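PDB 1FKM: GTPase-activating protein GYP1 from Saccharomyces cerevisiae, which stimulates GTP hydrolysis by the Ypt/Rab GTPases Ypt1 and Ypt7, supplying an arginine finger and a glutamine finger in trans through its TBC domain. Local coordinates for residues 58-61 / 62-65; 181-184 / 185-189; 234-238 / 239-243; 245-248 / 249-252; 341-344 / 345-348. All coordinates share one frame; numbering follows the deposited sequence. Where two conformers were deposited one is given.

Contact 1. Residues 58-61 / 62-65; sequences EGFL and QRKR
Phe-60 and Lys-64 meet one turn apart on helix 57-74, an alpha-helix at the surface of the all-helical TBC domain. CG of Lys-64 sits over one face of the Phe-60 ring, a CH-pi contact 3.6 Å from that CG to the ring centroid. Chi1 of -62° sets this CG beside the backbone N and over the ring, and the bend at chi2 (-54°) keeps CD near CE1 and CZ. Leu-61 and Arg-65 run side by side and point the same way. CD1 of Leu-61 lies over one face of the Arg-65 guanidinium, 3.9 Å from NH2. The arginine chain is extended from CG to NE, and its NH2 forms a salt bridge with Asp-177 of helix 168-186. An alanine in place of Arg-65 would probably leave Asp-177 without this mate and uncover the leucine branch. The Glu-58 carboxylate and Gln-62 amide, both on solvent-exposed residues, are stacked, their planes 17° apart. Further out, Tyr-49 meets the Phe-60 ring edge-to-face, and Trp-180 takes a cation-pi contact from Lys-64. The backbone beneath is regular, and Arg-65 N donates to Leu-61 O at 2.8 Å.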
loop_
_atom_site.group_PDB
_atom_site.type_symbol
_atom_site.label_atom_id
_atom_site.label_comp_id
_atom_site.label_asym_id
_atom_site.label_seq_id
_atom_site.Cartn_x
_atom_site.Cartn_y
_atom_site.Cartn_z
ATOM N N GLU A 58 24.678 -3.187 1.063
ATOM C CA GLU A 58 25.290 -2.463 -0.046
ATOM C C GLU A 58 25.307 -3.280 -1.332
ATOM O O GLU A 58 24.877 -2.808 -2.387
ATOM C CB GLU A 58 26.726 -2.056 0.292
ATOM C CG GLU A 58 27.406 -1.300 -0.841
ATOM C CD GLU A 58 28.902 -1.177 -0.657
ATOM O OE1 GLU A 58 29.580 -2.225 -0.615
ATOM O OE2 GLU A 58 29.398 -0.034 -0.557
ATOM N N GLY A 59 25.817 -4.504 -1.238
ATOM C CA GLY A 59 25.887 -5.362 -2.402
ATOM C C GLY A 59 24.510 -5.750 -2.896
ATOM O O GLY A 59 24.274 -5.830 -4.103
ATOM N N PHE A 60 23.597 -5.998 -1.961
ATOM C CA PHE A 60 22.238 -6.381 -2.314
ATOM C C PHE A 60 21.579 -5.299 -3.167
ATOM O O PHE A 60 21.016 -5.589 -4.214
ATOM C CB PHE A 60 21.397 -6.601 -1.058
ATOM C CG PHE A 60 19.942 -6.851 -1.346
ATOM C CD1 PHE A 60 19.497 -8.118 -1.701
ATOM C CD2 PHE A 60 19.023 -5.806 -1.296
ATOM C CE1 PHE A 60 18.158 -8.347 -2.004
ATOM C CE2 PHE A 60 17.681 -6.022 -1.598
ATOM C CZ PHE A 60 17.248 -7.298 -1.953
ATOM N N LEU A 61 21.651 -4.056 -2.701
ATOM C CA LEU A 61 21.047 -2.930 -3.409
ATOM C C LEU A 61 21.679 -2.692 -4.777
ATOM O O LEU A 61 20.975 -2.437 -5.754
ATOM C CB LEU A 61 21.138 -1.661 -2.552
ATOM C CG LEU A 61 20.262 -1.646 -1.287
ATOM C CD1 LEU A 61 20.539 -0.396 -0.483
ATOM C CD2 LEU A 61 18.785 -1.697 -1.673
ATOM N N GLN A 62 23.004 -2.778 -4.854
ATOM C CA GLN A 62 23.688 -2.583 -6.126
ATOM C C GLN A 62 23.171 -3.588 -7.147
ATOM O O GLN A 62 22.852 -3.228 -8.278
ATOM C CB GLN A 62 25.202 -2.749 -5.965
ATOM C CG GLN A 62 25.861 -1.680 -5.120
ATOM C CD GLN A 62 27.355 -1.904 -4.961
ATOM O OE1 GLN A 62 27.799 -3.006 -4.629
ATOM N NE2 GLN A 62 28.140 -0.856 -5.186
ATOM N N ARG A 63 23.073 -4.848 -6.740
ATOM C CA ARG A 63 22.600 -5.898 -7.632
ATOM C C ARG A 63 21.129 -5.747 -8.009
ATOM O O ARG A 63 20.756 -5.947 -9.165
ATOM C CB ARG A 63 22.845 -7.276 -7.006
ATOM C CG ARG A 63 24.330 -7.599 -6.842
ATOM C CD ARG A 63 24.597 -9.032 -6.389
ATOM N NE ARG A 63 24.256 -9.278 -4.988
ATOM C CZ ARG A 63 23.062 -9.672 -4.559
ATOM N NH1 ARG A 63 22.074 -9.872 -5.424
ATOM N NH2 ARG A 63 22.859 -9.876 -3.263
ATOM N N LYS A 64 20.289 -5.393 -7.041
ATOM C CA LYS A 64 18.864 -5.232 -7.324
ATOM C C LYS A 64 18.587 -4.017 -8.202
ATOM O O LYS A 64 17.745 -4.070 -9.093
ATOM C CB LYS A 64 18.069 -5.113 -6.017
ATOM C CG LYS A 64 18.167 -6.339 -5.131
ATOM C CD LYS A 64 17.772 -7.612 -5.875
ATOM C CE LYS A 64 16.308 -7.609 -6.283
ATOM N NZ LYS A 64 15.900 -8.891 -6.934
ATOM N N ARG A 65 19.292 -2.923 -7.940
ATOM C CA ARG A 65 19.110 -1.701 -8.710
ATOM C C ARG A 65 19.653 -1.877 -10.121
ATOM O O ARG A 65 19.098 -1.341 -11.079
ATOM C CB ARG A 65 19.778 -0.530 -7.986
ATOM C CG ARG A 65 19.043 -0.177 -6.690
ATOM C CD ARG A 65 19.793 0.817 -5.823
ATOM N NE ARG A 65 18.999 1.204 -4.657
ATOM C CZ ARG A 65 19.462 1.928 -3.645
ATOM N NH1 ARG A 65 20.721 2.344 -3.653
ATOM N NH2 ARG A 65 18.665 2.247 -2.629
#

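Contact 2. Residues 181-184 / 185-189; sequences CLTK and LLEQI
Leu-186 N donates to Leu-182 O at 3.0 Å and nearly straight (177°), and Leu-185 N donates to Cys-181 O at 2.9 Å, both i to i+4 bonds of helix 168-186. Gln-188 N bonds to Leu-185 O, and Ile-189 N bonds to Leu-186 O at 3.1 Å, both over three residues.

On the buried side, Leu-182 and Leu-186 meet through their CD1 methyls at 3.9 Å. Leu-182 has CG anti to its backbone N (chi1 170°), while Leu-186 has CG beside its own N (chi1 -62°), and these different settings bring the two branches together. Leu-186 also touches Ile-133 and Leu-136 of helix 133-145 and Trp-120 of helix 107-123. Cutting this side chain back to an alanine would probably open a gap between the three helices and leave the Leu-182 methyl without its neighbour.

The other side carries polar groups, but the touching is by carbon. The CG2 methyl of Thr-183 lies 3.7 Å from OE2 of Glu-187, and OG1 of the threonine bonds back to Phe-179 O. CD of Lys-184 lies 3.7 Å from OE1 of Glu-187. The lysine NZ stays 4.2 Å from that same OE1, beyond a salt bridge. The pair therefore probably adds only a modest electrostatic attraction at the surface, while apolar packing holds the inner side.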
loop_
_atom_site.group_PDB
_atom_site.type_symbol
_atom_site.label_atom_id
_atom_site.label_comp_id
_atom_site.label_asym_id
_atom_site.label_seq_id
_atom_site.Cartn_x
_atom_site.Cartn_y
_atom_site.Cartn_z
ATOM N N CYS A 181 9.762 -3.657 -4.077
ATOM C CA CYS A 181 8.885 -3.707 -2.912
ATOM C C CYS A 181 7.439 -3.893 -3.349
ATOM O O CYS A 181 6.678 -4.606 -2.692
ATOM C CB CYS A 181 9.052 -2.448 -2.055
ATOM S SG CYS A 181 10.665 -2.424 -1.197
ATOM N N LEU A 182 7.056 -3.265 -4.459
ATOM C CA LEU A 182 5.700 -3.436 -4.980
ATOM C C LEU A 182 5.560 -4.912 -5.331
ATOM O O LEU A 182 4.526 -5.535 -5.080
ATOM C CB LEU A 182 5.488 -2.614 -6.258
ATOM C CG LEU A 182 4.182 -2.895 -7.015
ATOM C CD1 LEU A 182 2.993 -2.474 -6.157
ATOM C CD2 LEU A 182 4.177 -2.144 -8.336
ATOM N N THR A 183 6.617 -5.465 -5.921
ATOM C CA THR A 183 6.613 -6.867 -6.316
ATOM C C THR A 183 6.425 -7.774 -5.101
ATOM O O THR A 183 5.615 -8.702 -5.134
ATOM C CB THR A 183 7.920 -7.231 -7.064
ATOM O OG1 THR A 183 7.983 -6.488 -8.292
ATOM C CG2 THR A 183 7.966 -8.728 -7.390
ATOM N N LYS A 184 7.155 -7.493 -4.024
ATOM C CA LYS A 184 7.055 -8.298 -2.804
ATOM C C LYS A 184 5.655 -8.216 -2.208
ATOM O O LYS A 184 5.132 -9.210 -1.706
ATOM C CB LYS A 184 8.076 -7.826 -1.755
ATOM C CG LYS A 184 9.501 -8.290 -1.996
ATOM C CD LYS A 184 9.630 -9.796 -1.800
ATOM C CE LYS A 184 11.059 -10.274 -2.038
ATOM N NZ LYS A 184 11.170 -11.756 -1.913
ATOM N N LEU A 185 5.056 -7.028 -2.258
ATOM C CA LEU A 185 3.712 -6.828 -1.721
ATOM C C LEU A 185 2.697 -7.672 -2.480
ATOM O O LEU A 185 1.961 -8.460 -1.888
ATOM C CB LEU A 185 3.301 -5.354 -1.832
ATOM C CG LEU A 185 1.886 -5.043 -1.330
ATOM C CD1 LEU A 185 1.833 -5.258 0.179
ATOM C CD2 LEU A 185 1.510 -3.602 -1.679
ATOM N N LEU A 186 2.676 -7.506 -3.797
ATOM C CA LEU A 186 1.737 -8.222 -4.642
ATOM C C LEU A 186 1.909 -9.746 -4.640
ATOM O O LEU A 186 0.959 -10.477 -4.932
ATOM C CB LEU A 186 1.814 -7.670 -6.072
ATOM C CG LEU A 186 1.434 -6.188 -6.220
ATOM C CD1 LEU A 186 1.574 -5.766 -7.666
ATOM C CD2 LEU A 186 0.009 -5.963 -5.751
ATOM N N GLU A 187 3.101 -10.232 -4.309
ATOM C CA GLU A 187 3.315 -11.675 -4.285
ATOM C C GLU A 187 2.563 -12.319 -3.120
ATOM O O GLU A 187 2.368 -13.534 -3.097
ATOM C CB GLU A 187 4.812 -12.003 -4.202
ATOM C CG GLU A 187 5.593 -11.554 -5.425
ATOM C CD GLU A 187 7.064 -11.918 -5.366
ATOM O OE1 GLU A 187 7.670 -11.785 -4.280
ATOM O OE2 GLU A 187 7.618 -12.322 -6.415
ATOM N N GLN A 188 2.122 -11.507 -2.165
ATOM C CA GLN A 188 1.388 -12.031 -1.014
ATOM C C GLN A 188 -0.102 -12.151 -1.326
ATOM O O GLN A 188 -0.848 -12.816 -0.603
ATOM C CB GLN A 188 1.575 -11.121 0.205
ATOM C CG GLN A 188 3.027 -10.816 0.538
ATOM C CD GLN A 188 3.174 -9.936 1.765
ATOM O OE1 GLN A 188 4.159 -9.209 1.903
ATOM N NE2 GLN A 188 2.206 -10.010 2.671
ATOM N N ILE A 189 -0.528 -11.499 -2.403
ATOM C CA ILE A 189 -1.927 -11.510 -2.823
ATOM C C ILE A 189 -1.996 -11.657 -4.341
ATOM O O ILE A 189 -2.766 -10.977 -5.015
ATOM C CB ILE A 189 -2.634 -10.196 -2.403
ATOM C CG1 ILE A 189 -1.815 -8.984 -2.869
ATOM C CG2 ILE A 189 -2.800 -10.164 -0.896
ATOM C CD1 ILE A 189 -2.446 -7.620 -2.523
#

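Contact 3. Residues 234-238 / 239-243; sequences FRWMN and CLLMR
A Schellman motif ends helix 230-238, and Leu-240, with positive phi, is its C-prime residue. Leu-241 N donates to Trp-236 O at 2.7 Å, in the carbonyl plane and on a lone pair. The companion bond from Leu-240 N to Met-237 O is weak, at 3.3 Å. Overlapping the motif, a type I' turn runs from Cys-239 to Met-242.

The reversal brings Leu-241 back against Trp-236. Its CD2 lies over one face of the indole, a CH-pi contact 4.0 Å from the centroid of the five-membered ring. Arg-235 was modelled in two conformers, so the contacts of its side chain are less certain. In the conformer given, it crosses Arg-243 at about a right angle, and CB of Arg-243 sits over one face of its guanidinium, 3.6 Å from the Arg-235 NE. In that conformer Glu-244 forms a salt bridge with the same NE, and Gln-356 O accepts from NH2. One water links the two segments, donating to Arg-235 O at 2.9 Å and accepting from Arg-243 N at 3.0 Å.

Asn-238 binds the backbone O of Gln-131, the glutamine finger, through ND2, and Gln-197 through OD1. It probably helps to position the finger residue. Leu-240 packs on Leu-136 of helix 133-145. Leu-241 and Met-237 pack on helix 324-338, and Met-237 also meets helix 198-214, so the helix end is wedged among three others.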
loop_
_atom_site.group_PDB
_atom_site.type_symbol
_atom_site.label_atom_id
_atom_site.label_comp_id
_atom_site.label_asym_id
_atom_site.label_seq_id
_atom_site.Cartn_x
_atom_site.Cartn_y
_atom_site.Cartn_z
ATOM N N PHE A 234 -15.468 -3.844 -3.450
ATOM C CA PHE A 234 -14.482 -4.211 -4.456
ATOM C C PHE A 234 -13.324 -3.218 -4.397
ATOM O O PHE A 234 -12.157 -3.608 -4.398
ATOM C CB PHE A 234 -15.056 -4.205 -5.872
ATOM C CG PHE A 234 -14.030 -4.539 -6.918
ATOM C CD1 PHE A 234 -13.643 -5.856 -7.127
ATOM C CD2 PHE A 234 -13.385 -3.532 -7.627
ATOM C CE1 PHE A 234 -12.618 -6.168 -8.022
ATOM C CE2 PHE A 234 -12.359 -3.832 -8.526
ATOM C CZ PHE A 234 -11.977 -5.152 -8.721
ATOM N N ARG A 235 -13.647 -1.931 -4.337
ATOM C CA ARG A 235 -12.612 -0.908 -4.290
ATOM C C ARG A 235 -11.806 -1.014 -2.997
ATOM O O ARG A 235 -10.591 -0.816 -3.000
ATOM C CB ARG A 235 -13.234 0.485 -4.417
ATOM C CG ARG A 235 -12.229 1.577 -4.763
ATOM C CD ARG A 235 -12.908 2.934 -4.921
ATOM N NE ARG A 235 -13.433 3.442 -3.656
ATOM C CZ ARG A 235 -14.111 4.578 -3.530
ATOM N NH1 ARG A 235 -14.353 5.329 -4.593
ATOM N NH2 ARG A 235 -14.541 4.968 -2.338
ATOM N N TRP A 236 -12.481 -1.325 -1.892
ATOM C CA TRP A 236 -11.804 -1.470 -0.604
ATOM C C TRP A 236 -10.733 -2.555 -0.718
ATOM O O TRP A 236 -9.610 -2.399 -0.241
ATOM C CB TRP A 236 -12.789 -1.885 0.491
ATOM C CG TRP A 236 -13.776 -0.826 0.914
ATOM C CD1 TRP A 236 -14.041 0.360 0.293
ATOM C CD2 TRP A 236 -14.638 -0.887 2.054
ATOM N NE1 TRP A 236 -15.020 1.046 0.983
ATOM C CE2 TRP A 236 -15.402 0.298 2.067
ATOM C CE3 TRP A 236 -14.836 -1.836 3.068
ATOM C CZ2 TRP A 236 -16.356 0.563 3.057
ATOM C CZ3 TRP A 236 -15.782 -1.573 4.051
ATOM C CH2 TRP A 236 -16.530 -0.384 4.037
HETATM N N MSE A 237 -11.099 -3.665 -1.348
HETATM C CA MSE A 237 -10.176 -4.782 -1.509
HETATM C C MSE A 237 -9.117 -4.540 -2.583
HETATM O O MSE A 237 -7.931 -4.767 -2.353
HETATM C CB MSE A 237 -10.952 -6.055 -1.843
HETATM C CG MSE A 237 -10.918 -7.087 -0.743
HETATM SE SE MSE A 237 -11.472 -6.377 0.961
HETATM C CE MSE A 237 -13.306 -6.980 0.965
ATOM N N ASN A 238 -9.558 -4.067 -3.744
ATOM C CA ASN A 238 -8.675 -3.826 -4.879
ATOM C C ASN A 238 -7.545 -2.834 -4.599
ATOM O O ASN A 238 -6.423 -3.023 -5.070
ATOM C CB ASN A 238 -9.503 -3.350 -6.081
ATOM C CG ASN A 238 -8.750 -3.471 -7.395
ATOM O OD1 ASN A 238 -8.197 -4.526 -7.708
ATOM N ND2 ASN A 238 -8.739 -2.398 -8.178
ATOM N N CYS A 239 -7.833 -1.788 -3.827
ATOM C CA CYS A 239 -6.822 -0.774 -3.519
ATOM C C CYS A 239 -6.422 -0.764 -2.042
ATOM O O CYS A 239 -5.848 0.208 -1.559
ATOM C CB CYS A 239 -7.349 0.612 -3.913
ATOM S SG CYS A 239 -8.080 0.692 -5.568
ATOM N N LEU A 240 -6.718 -1.851 -1.334
ATOM C CA LEU A 240 -6.405 -1.957 0.087
ATOM C C LEU A 240 -6.842 -0.723 0.891
ATOM O O LEU A 240 -6.059 -0.159 1.662
ATOM C CB LEU A 240 -4.903 -2.210 0.289
ATOM C CG LEU A 240 -4.331 -3.531 -0.235
ATOM C CD1 LEU A 240 -2.846 -3.604 0.085
ATOM C CD2 LEU A 240 -5.061 -4.709 0.402
ATOM N N LEU A 241 -8.095 -0.314 0.699
ATOM C CA LEU A 241 -8.679 0.831 1.407
ATOM C C LEU A 241 -8.063 2.199 1.131
ATOM O O LEU A 241 -8.488 3.204 1.706
ATOM C CB LEU A 241 -8.670 0.576 2.922
ATOM C CG LEU A 241 -9.739 -0.371 3.474
ATOM C CD1 LEU A 241 -9.511 -0.618 4.962
ATOM C CD2 LEU A 241 -11.112 0.238 3.246
HETATM N N MSE A 242 -7.082 2.256 0.238
HETATM C CA MSE A 242 -6.439 3.530 -0.066
HETATM C C MSE A 242 -7.375 4.628 -0.545
HETATM O O MSE A 242 -7.165 5.803 -0.249
HETATM C CB MSE A 242 -5.358 3.339 -1.119
HETATM C CG MSE A 242 -4.098 2.704 -0.619
HETATM SE SE MSE A 242 -2.835 2.759 -2.066
HETATM C CE MSE A 242 -2.719 4.683 -2.266
ATOM N N ARG A 243 -8.404 4.251 -1.290
ATOM C CA ARG A 243 -9.339 5.229 -1.820
ATOM C C ARG A 243 -10.359 5.691 -0.786
ATOM O O ARG A 243 -11.239 6.491 -1.097
ATOM C CB ARG A 243 -10.058 4.641 -3.036
ATOM C CG ARG A 243 -9.105 4.116 -4.100
ATOM C CD ARG A 243 -8.433 5.246 -4.855
ATOM N NE ARG A 243 -9.340 5.843 -5.830
ATOM C CZ ARG A 243 -9.794 5.211 -6.907
ATOM N NH1 ARG A 243 -9.421 3.962 -7.151
ATOM N NH2 ARG A 243 -10.627 5.822 -7.738
HETATM O O HOH W 1 -9.668 1.601 -1.611
#

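Contact 4. Residues 245-248 / 249-252; sequences FQMG and TVIR
Phe-245 meets Thr-249 and Val-250 at the start of helix 247-261, where Gln-246 is the N-cap residue. From Thr-249 CB, the side chain forks. CB itself rests 3.9 Å from CB of Phe-245. CG2, anti to the backbone N, reaches CD1 of the Phe-245 ring at 3.8 Å. OG1 takes the other branch, beside the backbone N (chi1 -59°), and meets a water at 2.7 Å. That water also accepts from Gln-246 N and lies at the edge of the Phe-245 ring, so it ties the threonine to the N-cap residue. Beyond the threonine, Val-250 puts CG2 4.0 Å from Phe-245 CB. Phe-335 and Trp-363 also meet the phenylalanine ring. On another side of the helix, Met-247, a selenomethionine here, packs on Thr-138 and Glu-142 of helix 133-145. Its SE lies 4.1 Å from CD1 of Ile-251.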
loop_
_atom_site.group_PDB
_atom_site.type_symbol
_atom_site.label_atom_id
_atom_site.label_comp_id
_atom_site.label_asym_id
_atom_site.label_seq_id
_atom_site.Cartn_x
_atom_site.Cartn_y
_atom_site.Cartn_z
ATOM N N PHE A 245 -9.222 6.703 2.457
ATOM C CA PHE A 245 -8.500 7.501 3.448
ATOM C C PHE A 245 -7.543 8.492 2.802
ATOM O O PHE A 245 -7.236 8.388 1.615
ATOM C CB PHE A 245 -7.661 6.597 4.364
ATOM C CG PHE A 245 -8.456 5.615 5.169
ATOM C CD1 PHE A 245 -9.155 6.031 6.297
ATOM C CD2 PHE A 245 -8.477 4.271 4.825
ATOM C CE1 PHE A 245 -9.869 5.117 7.079
ATOM C CE2 PHE A 245 -9.181 3.349 5.596
ATOM C CZ PHE A 245 -9.880 3.775 6.728
ATOM N N GLN A 246 -7.071 9.447 3.603
ATOM C CA GLN A 246 -6.099 10.431 3.144
ATOM C C GLN A 246 -4.765 9.678 3.099
ATOM O O GLN A 246 -4.572 8.730 3.857
ATOM C CB GLN A 246 -5.993 11.586 4.143
ATOM C CG GLN A 246 -7.267 12.405 4.292
ATOM C CD GLN A 246 -7.702 13.025 2.984
ATOM O OE1 GLN A 246 -6.936 13.741 2.339
ATOM N NE2 GLN A 246 -8.937 12.749 2.579
HETATM N N MSE A 247 -3.849 10.094 2.231
HETATM C CA MSE A 247 -2.554 9.415 2.127
HETATM C C MSE A 247 -1.786 9.310 3.442
HETATM O O MSE A 247 -1.121 8.310 3.689
HETATM C CB MSE A 247 -1.670 10.097 1.079
HETATM C CG MSE A 247 -1.551 9.298 -0.203
HETATM SE SE MSE A 247 -0.532 7.650 -0.000
HETATM C CE MSE A 247 0.604 7.847 -1.555
ATOM N N GLY A 248 -1.856 10.341 4.275
ATOM C CA GLY A 248 -1.158 10.285 5.549
ATOM C C GLY A 248 -1.678 9.131 6.386
ATOM O O GLY A 248 -0.922 8.441 7.080
ATOM N N THR A 249 -2.985 8.908 6.321
ATOM C CA THR A 249 -3.593 7.819 7.075
ATOM C C THR A 249 -3.186 6.483 6.469
ATOM O O THR A 249 -2.927 5.519 7.190
ATOM C CB THR A 249 -5.124 7.921 7.058
ATOM O OG1 THR A 249 -5.516 9.173 7.625
ATOM C CG2 THR A 249 -5.747 6.778 7.852
ATOM N N VAL A 250 -3.135 6.427 5.144
ATOM C CA VAL A 250 -2.747 5.198 4.453
ATOM C C VAL A 250 -1.314 4.812 4.840
ATOM O O VAL A 250 -1.041 3.657 5.162
ATOM C CB VAL A 250 -2.839 5.372 2.916
ATOM C CG1 VAL A 250 -2.215 4.173 2.209
ATOM C CG2 VAL A 250 -4.305 5.520 2.496
ATOM N N ILE A 251 -0.407 5.787 4.819
ATOM C CA ILE A 251 0.987 5.539 5.179
ATOM C C ILE A 251 1.098 4.950 6.583
ATOM O O ILE A 251 1.799 3.960 6.801
ATOM C CB ILE A 251 1.828 6.844 5.101
ATOM C CG1 ILE A 251 1.809 7.394 3.671
ATOM C CG2 ILE A 251 3.261 6.577 5.543
ATOM C CD1 ILE A 251 2.295 6.416 2.636
ATOM N N ARG A 252 0.398 5.556 7.535
ATOM C CA ARG A 252 0.422 5.074 8.911
ATOM C C ARG A 252 -0.135 3.658 9.005
ATOM O O ARG A 252 0.403 2.818 9.724
ATOM C CB ARG A 252 -0.373 6.015 9.819
ATOM C CG ARG A 252 -0.582 5.482 11.229
ATOM C CD ARG A 252 0.724 5.248 11.982
ATOM N NE ARG A 252 0.443 4.671 13.295
ATOM C CZ ARG A 252 0.161 3.391 13.505
ATOM N NH1 ARG A 252 0.141 2.536 12.487
ATOM N NH2 ARG A 252 -0.143 2.970 14.724
HETATM O O HOH W 2 -7.943 9.499 6.412
#

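Contact 5. Residues 341-344 / 345-348; sequences DQLM and EMDF
Met-346 folds back over Gln-342 and Leu-343 at a type I turn running from Leu-343 to Met-346, at the end of the short helix 340-343. The side chains of Leu-343 and Met-346, a selenomethionine, run at a slant to each other. SE lies 4.0 Å from CD2 of the leucine. The methyl CE lies against the Gln-342 carbonyl, 3.1 Å from its O, and 3.6 Å from CB of the same glutamine. The Met-346 chain is extended at chi2 (173°) and turns at chi3 (-132°), which swings CE back toward the helix. Leu-343 is the buried member of the group. It also packs on Phe-354 and Leu-355 of helix 348-355, and on Leu-218 and Phe-222 of helix 216-224.

Glu-345 takes a different course. Its chain bends at chi2 and folds back along the backbone of Met-344, with OE2 4.1 Å from that residue's CB. The side chain of Met-344 instead leads off to Asp-217 and His-221 of helix 216-224.

This is plain packing at the surface, far from the catalytic fingers. It joins helix 340-343 to the start of helix 348-355, where Asp-347 is the N-cap residue. In the preceding turn, Glu-345 N donates to Gln-342 O at 3.2 Å. The type I turn is closed by Met-346 N, which donates to Leu-343 O at 3.0 Å. In both bonds the donor stands well above the carbonyl plane.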
loop_
_atom_site.group_PDB
_atom_site.type_symbol
_atom_site.label_atom_id
_atom_site.label_comp_id
_atom_site.label_asym_id
_atom_site.label_seq_id
_atom_site.Cartn_x
_atom_site.Cartn_y
_atom_site.Cartn_z
ATOM N N ASP A 341 -24.564 1.710 12.926
ATOM C CA ASP A 341 -25.758 2.441 13.349
ATOM C C ASP A 341 -26.237 3.420 12.280
ATOM O O ASP A 341 -27.436 3.508 11.996
ATOM C CB ASP A 341 -25.489 3.189 14.658
ATOM C CG ASP A 341 -25.125 2.255 15.795
ATOM O OD1 ASP A 341 -25.878 1.288 16.035
ATOM O OD2 ASP A 341 -24.088 2.488 16.453
ATOM N N GLN A 342 -25.302 4.155 11.689
ATOM C CA GLN A 342 -25.639 5.119 10.643
ATOM C C GLN A 342 -26.200 4.434 9.395
ATOM O O GLN A 342 -27.173 4.899 8.810
ATOM C CB GLN A 342 -24.399 5.928 10.253
ATOM C CG GLN A 342 -23.940 6.932 11.294
ATOM C CD GLN A 342 -22.613 7.577 10.929
ATOM O OE1 GLN A 342 -21.550 6.986 11.119
ATOM N NE2 GLN A 342 -22.670 8.789 10.388
ATOM N N LEU A 343 -25.576 3.331 8.991
ATOM C CA LEU A 343 -26.003 2.595 7.801
ATOM C C LEU A 343 -27.427 2.055 7.922
ATOM O O LEU A 343 -28.155 1.994 6.931
ATOM C CB LEU A 343 -25.024 1.442 7.516
ATOM C CG LEU A 343 -23.623 1.883 7.064
ATOM C CD1 LEU A 343 -22.661 0.701 7.045
ATOM C CD2 LEU A 343 -23.724 2.518 5.688
HETATM N N MSE A 344 -27.812 1.669 9.136
HETATM C CA MSE A 344 -29.147 1.130 9.396
HETATM C C MSE A 344 -30.274 2.086 9.000
HETATM O O MSE A 344 -31.419 1.664 8.846
HETATM C CB MSE A 344 -29.301 0.787 10.883
HETATM C CG MSE A 344 -28.438 -0.361 11.382
HETATM SE SE MSE A 344 -28.972 -2.088 10.700
HETATM C CE MSE A 344 -30.389 -2.498 11.952
ATOM N N GLU A 345 -29.955 3.366 8.835
ATOM C CA GLU A 345 -30.972 4.355 8.479
ATOM C C GLU A 345 -30.887 4.815 7.026
ATOM O O GLU A 345 -31.546 5.780 6.641
ATOM C CB GLU A 345 -30.853 5.580 9.394
ATOM C CG GLU A 345 -30.826 5.273 10.888
ATOM C CD GLU A 345 -32.083 4.579 11.379
ATOM O OE1 GLU A 345 -33.194 5.025 11.023
ATOM O OE2 GLU A 345 -31.962 3.592 12.137
HETATM N N MSE A 346 -30.088 4.121 6.220
HETATM C CA MSE A 346 -29.908 4.499 4.816
HETATM C C MSE A 346 -30.452 3.489 3.822
HETATM O O MSE A 346 -30.476 2.295 4.098
HETATM C CB MSE A 346 -28.419 4.694 4.515
HETATM C CG MSE A 346 -27.764 5.865 5.208
HETATM SE SE MSE A 346 -25.849 5.857 4.893
HETATM C CE MSE A 346 -25.260 6.125 6.717
ATOM N N ASP A 347 -30.881 3.976 2.660
ATOM C CA ASP A 347 -31.379 3.091 1.613
ATOM C C ASP A 347 -30.229 2.842 0.639
ATOM O O ASP A 347 -29.101 3.278 0.888
ATOM C CB ASP A 347 -32.593 3.697 0.884
ATOM C CG ASP A 347 -32.305 5.050 0.250
ATOM O OD1 ASP A 347 -31.128 5.385 -0.010
ATOM O OD2 ASP A 347 -33.283 5.785 -0.009
ATOM N N PHE A 348 -30.502 2.151 -0.462
ATOM C CA PHE A 348 -29.452 1.835 -1.423
ATOM C C PHE A 348 -28.546 2.996 -1.840
ATOM O O PHE A 348 -27.336 2.947 -1.629
ATOM C CB PHE A 348 -30.040 1.205 -2.685
ATOM C CG PHE A 348 -29.000 0.851 -3.706
ATOM C CD1 PHE A 348 -28.189 -0.263 -3.529
ATOM C CD2 PHE A 348 -28.787 1.666 -4.814
ATOM C CE1 PHE A 348 -27.178 -0.561 -4.433
ATOM C CE2 PHE A 348 -27.777 1.379 -5.727
ATOM C CZ PHE A 348 -26.969 0.261 -5.534
#

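In the fold
The five contacts follow in series along the chain, and contacts 1 to 4 belong to the TBC domain. Contact 3 lies nearest the catalytic fingers. Its Asn-238 side chain is about 5 Å from that of Gln-131, and its Arg-243 side chain about 9 Å from that of Arg-96. In contact 2, the Leu-186 side chain is about 12 Å from that of Gln-131. Contacts 3 and 4 touch, with CG of Met-242 3.7 Å from CG1 of Val-250. Contact 2 lies on helix 168-186, which contact 1 meets through Arg-65 and Asp-177; the contacts' nearest atoms are about 7 Å apart. Contacts 1 and 5 lie on opposite sides of the chain's centre, about 53 Å apart between centres.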